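Local coordinates for protein dipeptide Epimerase (Enterococcus faecalis V583, PDB 3JVA) that belongs to the mandelate racemase/muconate lactonizing enzyme family of the enolase superfamily and binds a magnesium ion in its barrel domain, at residues 192-196 with 197-201; 105-108 with 109-112; 84-87 with 88-92. One frame throughout, in Å; residues are numbered along the deposited sequence.

Interaction 1: residues 192-196 with 197-201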
# COMPACT_ATOMS: atom_id res chain seq x y z
N GLN B 192 3.80 -20.12 -22.04
CA GLN B 192 4.15 -18.69 -22.08
C GLN B 192 3.85 -18.01 -23.41
O GLN B 192 4.51 -17.04 -23.78
CB GLN B 192 5.65 -18.52 -21.77
CG GLN B 192 6.14 -19.32 -20.58
CD GLN B 192 7.65 -19.24 -20.43
OE1 GLN B 192 8.20 -18.19 -20.09
NE2 GLN B 192 8.33 -20.36 -20.69
N ALA B 193 2.83 -18.49 -24.11
CA ALA B 193 2.50 -17.96 -25.43
C ALA B 193 1.85 -16.59 -25.55
O ALA B 193 2.08 -15.89 -26.54
CB ALA B 193 1.63 -18.99 -26.17
N TRP B 194 1.06 -16.18 -24.56
CA TRP B 194 0.34 -14.92 -24.68
C TRP B 194 0.67 -13.75 -23.77
O TRP B 194 1.30 -13.91 -22.72
CB TRP B 194 -1.16 -15.19 -24.53
CG TRP B 194 -1.65 -16.35 -25.34
CD1 TRP B 194 -1.55 -16.51 -26.70
CD2 TRP B 194 -2.36 -17.50 -24.86
NE1 TRP B 194 -2.16 -17.68 -27.08
CE2 TRP B 194 -2.66 -18.31 -25.97
CE3 TRP B 194 -2.77 -17.92 -23.58
CZ2 TRP B 194 -3.36 -19.51 -25.85
CZ3 TRP B 194 -3.46 -19.12 -23.46
CH2 TRP B 194 -3.75 -19.90 -24.60
N THR B 195 0.22 -12.57 -24.21
CA THR B 195 0.37 -11.35 -23.43
C THR B 195 -0.81 -11.50 -22.49
O THR B 195 -1.73 -12.27 -22.78
CB THR B 195 0.19 -10.08 -24.29
OG1 THR B 195 -1.15 -10.03 -24.81
CG2 THR B 195 1.18 -10.06 -25.45
N PRO B 196 -0.83 -10.77 -21.37
CA PRO B 196 -1.93 -10.88 -20.41
C PRO B 196 -3.35 -10.75 -20.99
O PRO B 196 -4.18 -11.63 -20.78
CB PRO B 196 -1.62 -9.78 -19.40
CG PRO B 196 -0.11 -9.73 -19.42
CD PRO B 196 0.18 -9.80 -20.90
N LYS B 197 -3.62 -9.68 -21.71
CA LYS B 197 -4.97 -9.51 -22.25
C LYS B 197 -5.32 -10.48 -23.37
O LYS B 197 -6.48 -10.87 -23.51
CB LYS B 197 -5.18 -8.05 -22.67
CG LYS B 197 -5.20 -7.14 -21.44
CD LYS B 197 -5.60 -5.71 -21.74
CE LYS B 197 -5.82 -4.94 -20.44
NZ LYS B 197 -6.23 -3.53 -20.64
N ASP B 198 -4.33 -10.88 -24.16
CA ASP B 198 -4.57 -11.86 -25.22
C ASP B 198 -4.90 -13.19 -24.56
O ASP B 198 -5.75 -13.94 -25.03
CB ASP B 198 -3.33 -12.03 -26.10
CG ASP B 198 -3.23 -10.99 -27.19
OD1 ASP B 198 -4.16 -10.18 -27.34
OD2 ASP B 198 -2.21 -10.99 -27.91
N ALA B 199 -4.20 -13.48 -23.46
CA ALA B 199 -4.40 -14.73 -22.73
C ALA B 199 -5.84 -14.85 -22.23
O ALA B 199 -6.45 -15.91 -22.34
CB ALA B 199 -3.43 -14.81 -21.55
N VAL B 200 -6.37 -13.77 -21.66
CA VAL B 200 -7.74 -13.80 -21.16
C VAL B 200 -8.69 -14.14 -22.30
O VAL B 200 -9.61 -14.94 -22.15
CB VAL B 200 -8.13 -12.44 -20.54
CG1 VAL B 200 -9.62 -12.42 -20.19
CG2 VAL B 200 -7.30 -12.20 -19.29
N LYS B 201 -8.45 -13.53 -23.46
CA LYS B 201 -9.27 -13.74 -24.64
C LYS B 201 -9.23 -15.21 -25.08
O LYS B 201 -10.26 -15.85 -25.27
CB LYS B 201 -8.76 -12.86 -25.79
CG LYS B 201 -9.77 -12.58 -26.89
CD LYS B 201 -9.10 -11.94 -28.12
CE LYS B 201 -8.06 -10.88 -27.73
NZ LYS B 201 -8.60 -9.81 -26.84
O HOH W 1 -0.25 -12.69 -27.37
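Trp194 meets Ala199 just where a loop turns into a helix, and its side chain can be followed outward atom by atom. CB lies 3.6 Å from Ala199 N and 3.8 Å from Ala199 CB. CG and CD2 pass Ala199 CA at longer range, and CE3, on the six-membered ring, comes to 3.7 Å from Ala199 CA; the indole therefore leans obliquely against the first turn. With CG anti to the carbonyl carbon (chi1 -47°), the ring system is set beside that turn. The next residue, Thr195, is the N-cap. Its OG1 accepts a weak bond from Asp198 N at 3.4 Å, while its carbonyl O takes the N-H of Ala199 at 2.8 Å. A water adds a second clasp: it accepts from Thr195 N, and its oxygen lies 2.7 Å from Asp198 OD2, to which it donates. Pro196 begins the helix, its O receiving Val200 N. This junction joins the end of the loop after strand 185-189 to helix 196-206 in the barrel domain. The indole also touches Val162 and Ile203, Pro196 packs on Tyr228 of helix 223-232, and Lys197 NZ forms a salt bridge with Asp259 of a second subunit.

Interaction 2: residues 105-108 with 109-112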
# COMPACT_ATOMS: atom_id res chain seq x y z
N ALA B 105 19.11 -39.72 -5.86
CA ALA B 105 19.91 -40.89 -5.49
C ALA B 105 20.05 -40.99 -3.97
O ALA B 105 20.06 -42.08 -3.41
CB ALA B 105 21.28 -40.82 -6.16
N CYS B 106 20.16 -39.84 -3.29
CA CYS B 106 20.28 -39.86 -1.83
C CYS B 106 18.98 -40.33 -1.18
O CYS B 106 19.01 -41.10 -0.22
CB CYS B 106 20.64 -38.47 -1.30
SG CYS B 106 22.36 -37.99 -1.62
N TYR B 107 17.84 -39.87 -1.69
CA TYR B 107 16.58 -40.33 -1.13
C TYR B 107 16.40 -41.82 -1.42
O TYR B 107 15.83 -42.54 -0.61
CB TYR B 107 15.40 -39.52 -1.69
CG TYR B 107 15.19 -38.21 -0.97
CD1 TYR B 107 15.74 -37.03 -1.47
CD2 TYR B 107 14.46 -38.15 0.22
CE1 TYR B 107 15.56 -35.82 -0.80
CE2 TYR B 107 14.28 -36.95 0.90
CZ TYR B 107 14.84 -35.79 0.38
OH TYR B 107 14.65 -34.59 1.05
N ASP B 108 16.88 -42.29 -2.57
CA ASP B 108 16.76 -43.71 -2.91
C ASP B 108 17.55 -44.48 -1.85
O ASP B 108 17.08 -45.49 -1.32
CB ASP B 108 17.32 -43.98 -4.31
CG ASP B 108 17.08 -45.41 -4.78
OD1 ASP B 108 16.20 -46.09 -4.21
OD2 ASP B 108 17.76 -45.85 -5.72
N LEU B 109 18.75 -43.98 -1.53
CA LEU B 109 19.60 -44.60 -0.52
C LEU B 109 18.94 -44.58 0.86
O LEU B 109 19.06 -45.53 1.63
CB LEU B 109 20.97 -43.91 -0.46
CG LEU B 109 21.98 -44.32 -1.54
CD1 LEU B 109 23.21 -43.40 -1.49
CD2 LEU B 109 22.40 -45.78 -1.33
N MET B 110 18.24 -43.49 1.18
CA MET B 110 17.55 -43.41 2.46
C MET B 110 16.52 -44.53 2.56
O MET B 110 16.41 -45.21 3.58
CB MET B 110 16.85 -42.05 2.61
CG MET B 110 17.78 -40.88 2.82
SD MET B 110 16.85 -39.37 3.20
CE MET B 110 17.70 -38.17 2.13
N GLY B 111 15.76 -44.72 1.49
CA GLY B 111 14.75 -45.78 1.49
C GLY B 111 15.38 -47.15 1.60
O GLY B 111 14.89 -48.02 2.34
N GLN B 112 16.48 -47.36 0.88
CA GLN B 112 17.15 -48.65 0.92
C GLN B 112 17.70 -48.97 2.31
O GLN B 112 17.57 -50.09 2.78
CB GLN B 112 18.26 -48.69 -0.13
CG GLN B 112 17.69 -48.72 -1.55
CD GLN B 112 18.75 -48.87 -2.61
OE1 GLN B 112 19.60 -49.75 -2.53
NE2 GLN B 112 18.69 -48.01 -3.63
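Asp108, Met110 and Leu109 bury the most surface here, and Met110 makes its contact on the ring of Tyr107. The two side chains lie alongside each other and point the same way, and a bend at chi3 (-135°) brings the methionine methyl group over the phenol. CE sits 3.8 Å from the centroid of the Tyr107 ring and 13° off its normal, a CH-pi contact over the middle of one face. SD, 4.6 Å from the same centroid, approaches obliquely and adds a Met-aromatic component. From the neighbouring residue, Asp108 OD1 accepts a weak bond from Gln112 NE2, one turn on, at 3.2 Å, with the carboxylate and amide planes 58° apart. Both groups have further partners: OD1 receives Leu350 N and OD2 receives Tyr45 N, while NE2 also donates to Val43 O, so the buried carboxylate is held by several donors. Leu109 packs on Ile36 and Thr38 of strand 29-38. Beneath these side chains run four successive i to i+4 backbone bonds, including Gln112 N to Asp108 O at 2.9 Å. Such i to i+3 and i to i+4 pairing is that of an alpha helix, here helix 96-114, packed on the sheet of the enolase-type N-terminal domain.

Interaction 3: residues 84-87 with 88-92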
# COMPACT_ATOMS: atom_id res chain seq x y z
N ILE B 84 24.13 -32.12 2.19
CA ILE B 84 24.36 -32.42 0.79
C ILE B 84 23.90 -31.26 -0.08
O ILE B 84 24.59 -30.87 -1.02
CB ILE B 84 23.67 -33.76 0.40
CG1 ILE B 84 24.43 -34.92 1.05
CG2 ILE B 84 23.64 -33.92 -1.11
CD1 ILE B 84 23.72 -36.26 0.99
N HIS B 85 22.75 -30.67 0.23
CA HIS B 85 22.28 -29.53 -0.56
C HIS B 85 23.12 -28.30 -0.24
O HIS B 85 23.35 -27.47 -1.11
CB HIS B 85 20.80 -29.27 -0.31
CG HIS B 85 19.90 -30.07 -1.19
ND1 HIS B 85 19.61 -29.70 -2.49
CD2 HIS B 85 19.27 -31.25 -0.99
CE1 HIS B 85 18.85 -30.63 -3.05
NE2 HIS B 85 18.63 -31.58 -2.16
N GLU B 86 23.58 -28.21 1.00
CA GLU B 86 24.43 -27.09 1.39
C GLU B 86 25.67 -27.09 0.51
O GLU B 86 26.05 -26.07 -0.06
CB GLU B 86 24.84 -27.24 2.86
CG GLU B 86 25.78 -26.16 3.35
CD GLU B 86 26.22 -26.41 4.79
OE1 GLU B 86 27.13 -27.23 5.01
OE2 GLU B 86 25.62 -25.80 5.69
N VAL B 87 26.31 -28.26 0.42
CA VAL B 87 27.52 -28.44 -0.38
C VAL B 87 27.28 -28.13 -1.86
O VAL B 87 28.06 -27.40 -2.48
CB VAL B 87 28.05 -29.89 -0.25
CG1 VAL B 87 29.27 -30.10 -1.14
CG2 VAL B 87 28.41 -30.17 1.20
N MET B 88 26.20 -28.67 -2.42
CA MET B 88 25.90 -28.41 -3.82
C MET B 88 25.64 -26.93 -4.08
O MET B 88 26.07 -26.39 -5.10
CB MET B 88 24.69 -29.24 -4.27
CG MET B 88 24.95 -30.74 -4.27
SD MET B 88 23.64 -31.66 -5.10
CE MET B 88 22.29 -31.46 -3.95
N ASP B 89 24.95 -26.27 -3.16
CA ASP B 89 24.65 -24.85 -3.31
C ASP B 89 25.90 -23.98 -3.21
O ASP B 89 25.97 -22.93 -3.84
CB ASP B 89 23.63 -24.40 -2.26
CG ASP B 89 22.23 -24.94 -2.54
OD1 ASP B 89 21.99 -25.44 -3.66
OD2 ASP B 89 21.38 -24.84 -1.64
N LYS B 90 26.88 -24.42 -2.42
CA LYS B 90 28.13 -23.66 -2.29
C LYS B 90 28.93 -23.78 -3.58
O LYS B 90 29.63 -22.85 -3.97
CB LYS B 90 28.99 -24.20 -1.14
CG LYS B 90 28.60 -23.73 0.25
CD LYS B 90 29.61 -24.23 1.27
CE LYS B 90 29.25 -23.82 2.70
NZ LYS B 90 29.21 -22.35 2.89
N ILE B 91 28.82 -24.93 -4.23
CA ILE B 91 29.53 -25.19 -5.46
C ILE B 91 28.90 -24.51 -6.67
O ILE B 91 29.60 -23.85 -7.45
CB ILE B 91 29.60 -26.72 -5.73
CG1 ILE B 91 30.51 -27.38 -4.68
CG2 ILE B 91 30.11 -27.00 -7.13
CD1 ILE B 91 30.57 -28.89 -4.76
N SER B 92 27.59 -24.65 -6.83
CA SER B 92 26.89 -24.07 -7.96
C SER B 92 25.70 -23.20 -7.56
O SER B 92 24.85 -23.62 -6.77
CB SER B 92 26.39 -25.18 -8.89
OG SER B 92 25.56 -24.64 -9.91
O HOH W 2 19.88 -27.16 -3.61
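The last turns of helix 81-91 carry this contact, in which the methyl group of Met88 covers the imidazole of His85. CE stands 3.7 Å from the centroid of the His85 ring, 20° off its normal, and is displaced toward the rim, where it is 3.5 Å from ND1: a CH-pi contact over one face. The bend at chi3 (-70°) turns the methyl group back along the helix, where it also meets Ile84 CG2 at 4.0 Å. In the plane of the same imidazole, a water lies 2.8 Å from ND1 and donates to Asp89 OD1, bridging residues one turn apart. OD1 has a second partner in Lys99, through a salt bridge. The helix belongs to the helical part of the N-terminal domain in this enolase-superfamily protein, wedged between helices 59-73 and 96-114: Met88 packs on Phe69 of the first and Ile102 of the second. The side chains of Val87 and Ile91 lie side by side, CG1 of the first 4.0 Å from CD1 of the second, and both touch Ala72. Regular backbone bonds run beneath, Asp89 N to His85 O being 2.9 Å, until Ser92 leaves helical geometry. Glu86 reaches a fourth subunit, where its OE2 forms a salt bridge with Lys312 and a hydrogen bond with Tyr125 of that chain.

In the fold
From the N terminus, interaction 3 comes first, near the end of helix 81-91; interaction 2 follows on helix 96-114, and interaction 1 comes much later, at the start of helix 196-206. Each is local, within one continuous run of chain, so none closes a long loop, and the three run in series without nesting or crossing. Interactions 3 and 2 share the N-terminal domain, and their successive helices touch where Cys106 SG meets Ile84 CD1 at 3.4 Å. Interaction 1 belongs to the barrel domain, its centre about 42 Å from that of interaction 2, on the opposite side of the chain's centre. Interactions 3 and 2 thus lie on two helices in contact, and interaction 1 at the junction of a loop and a helix.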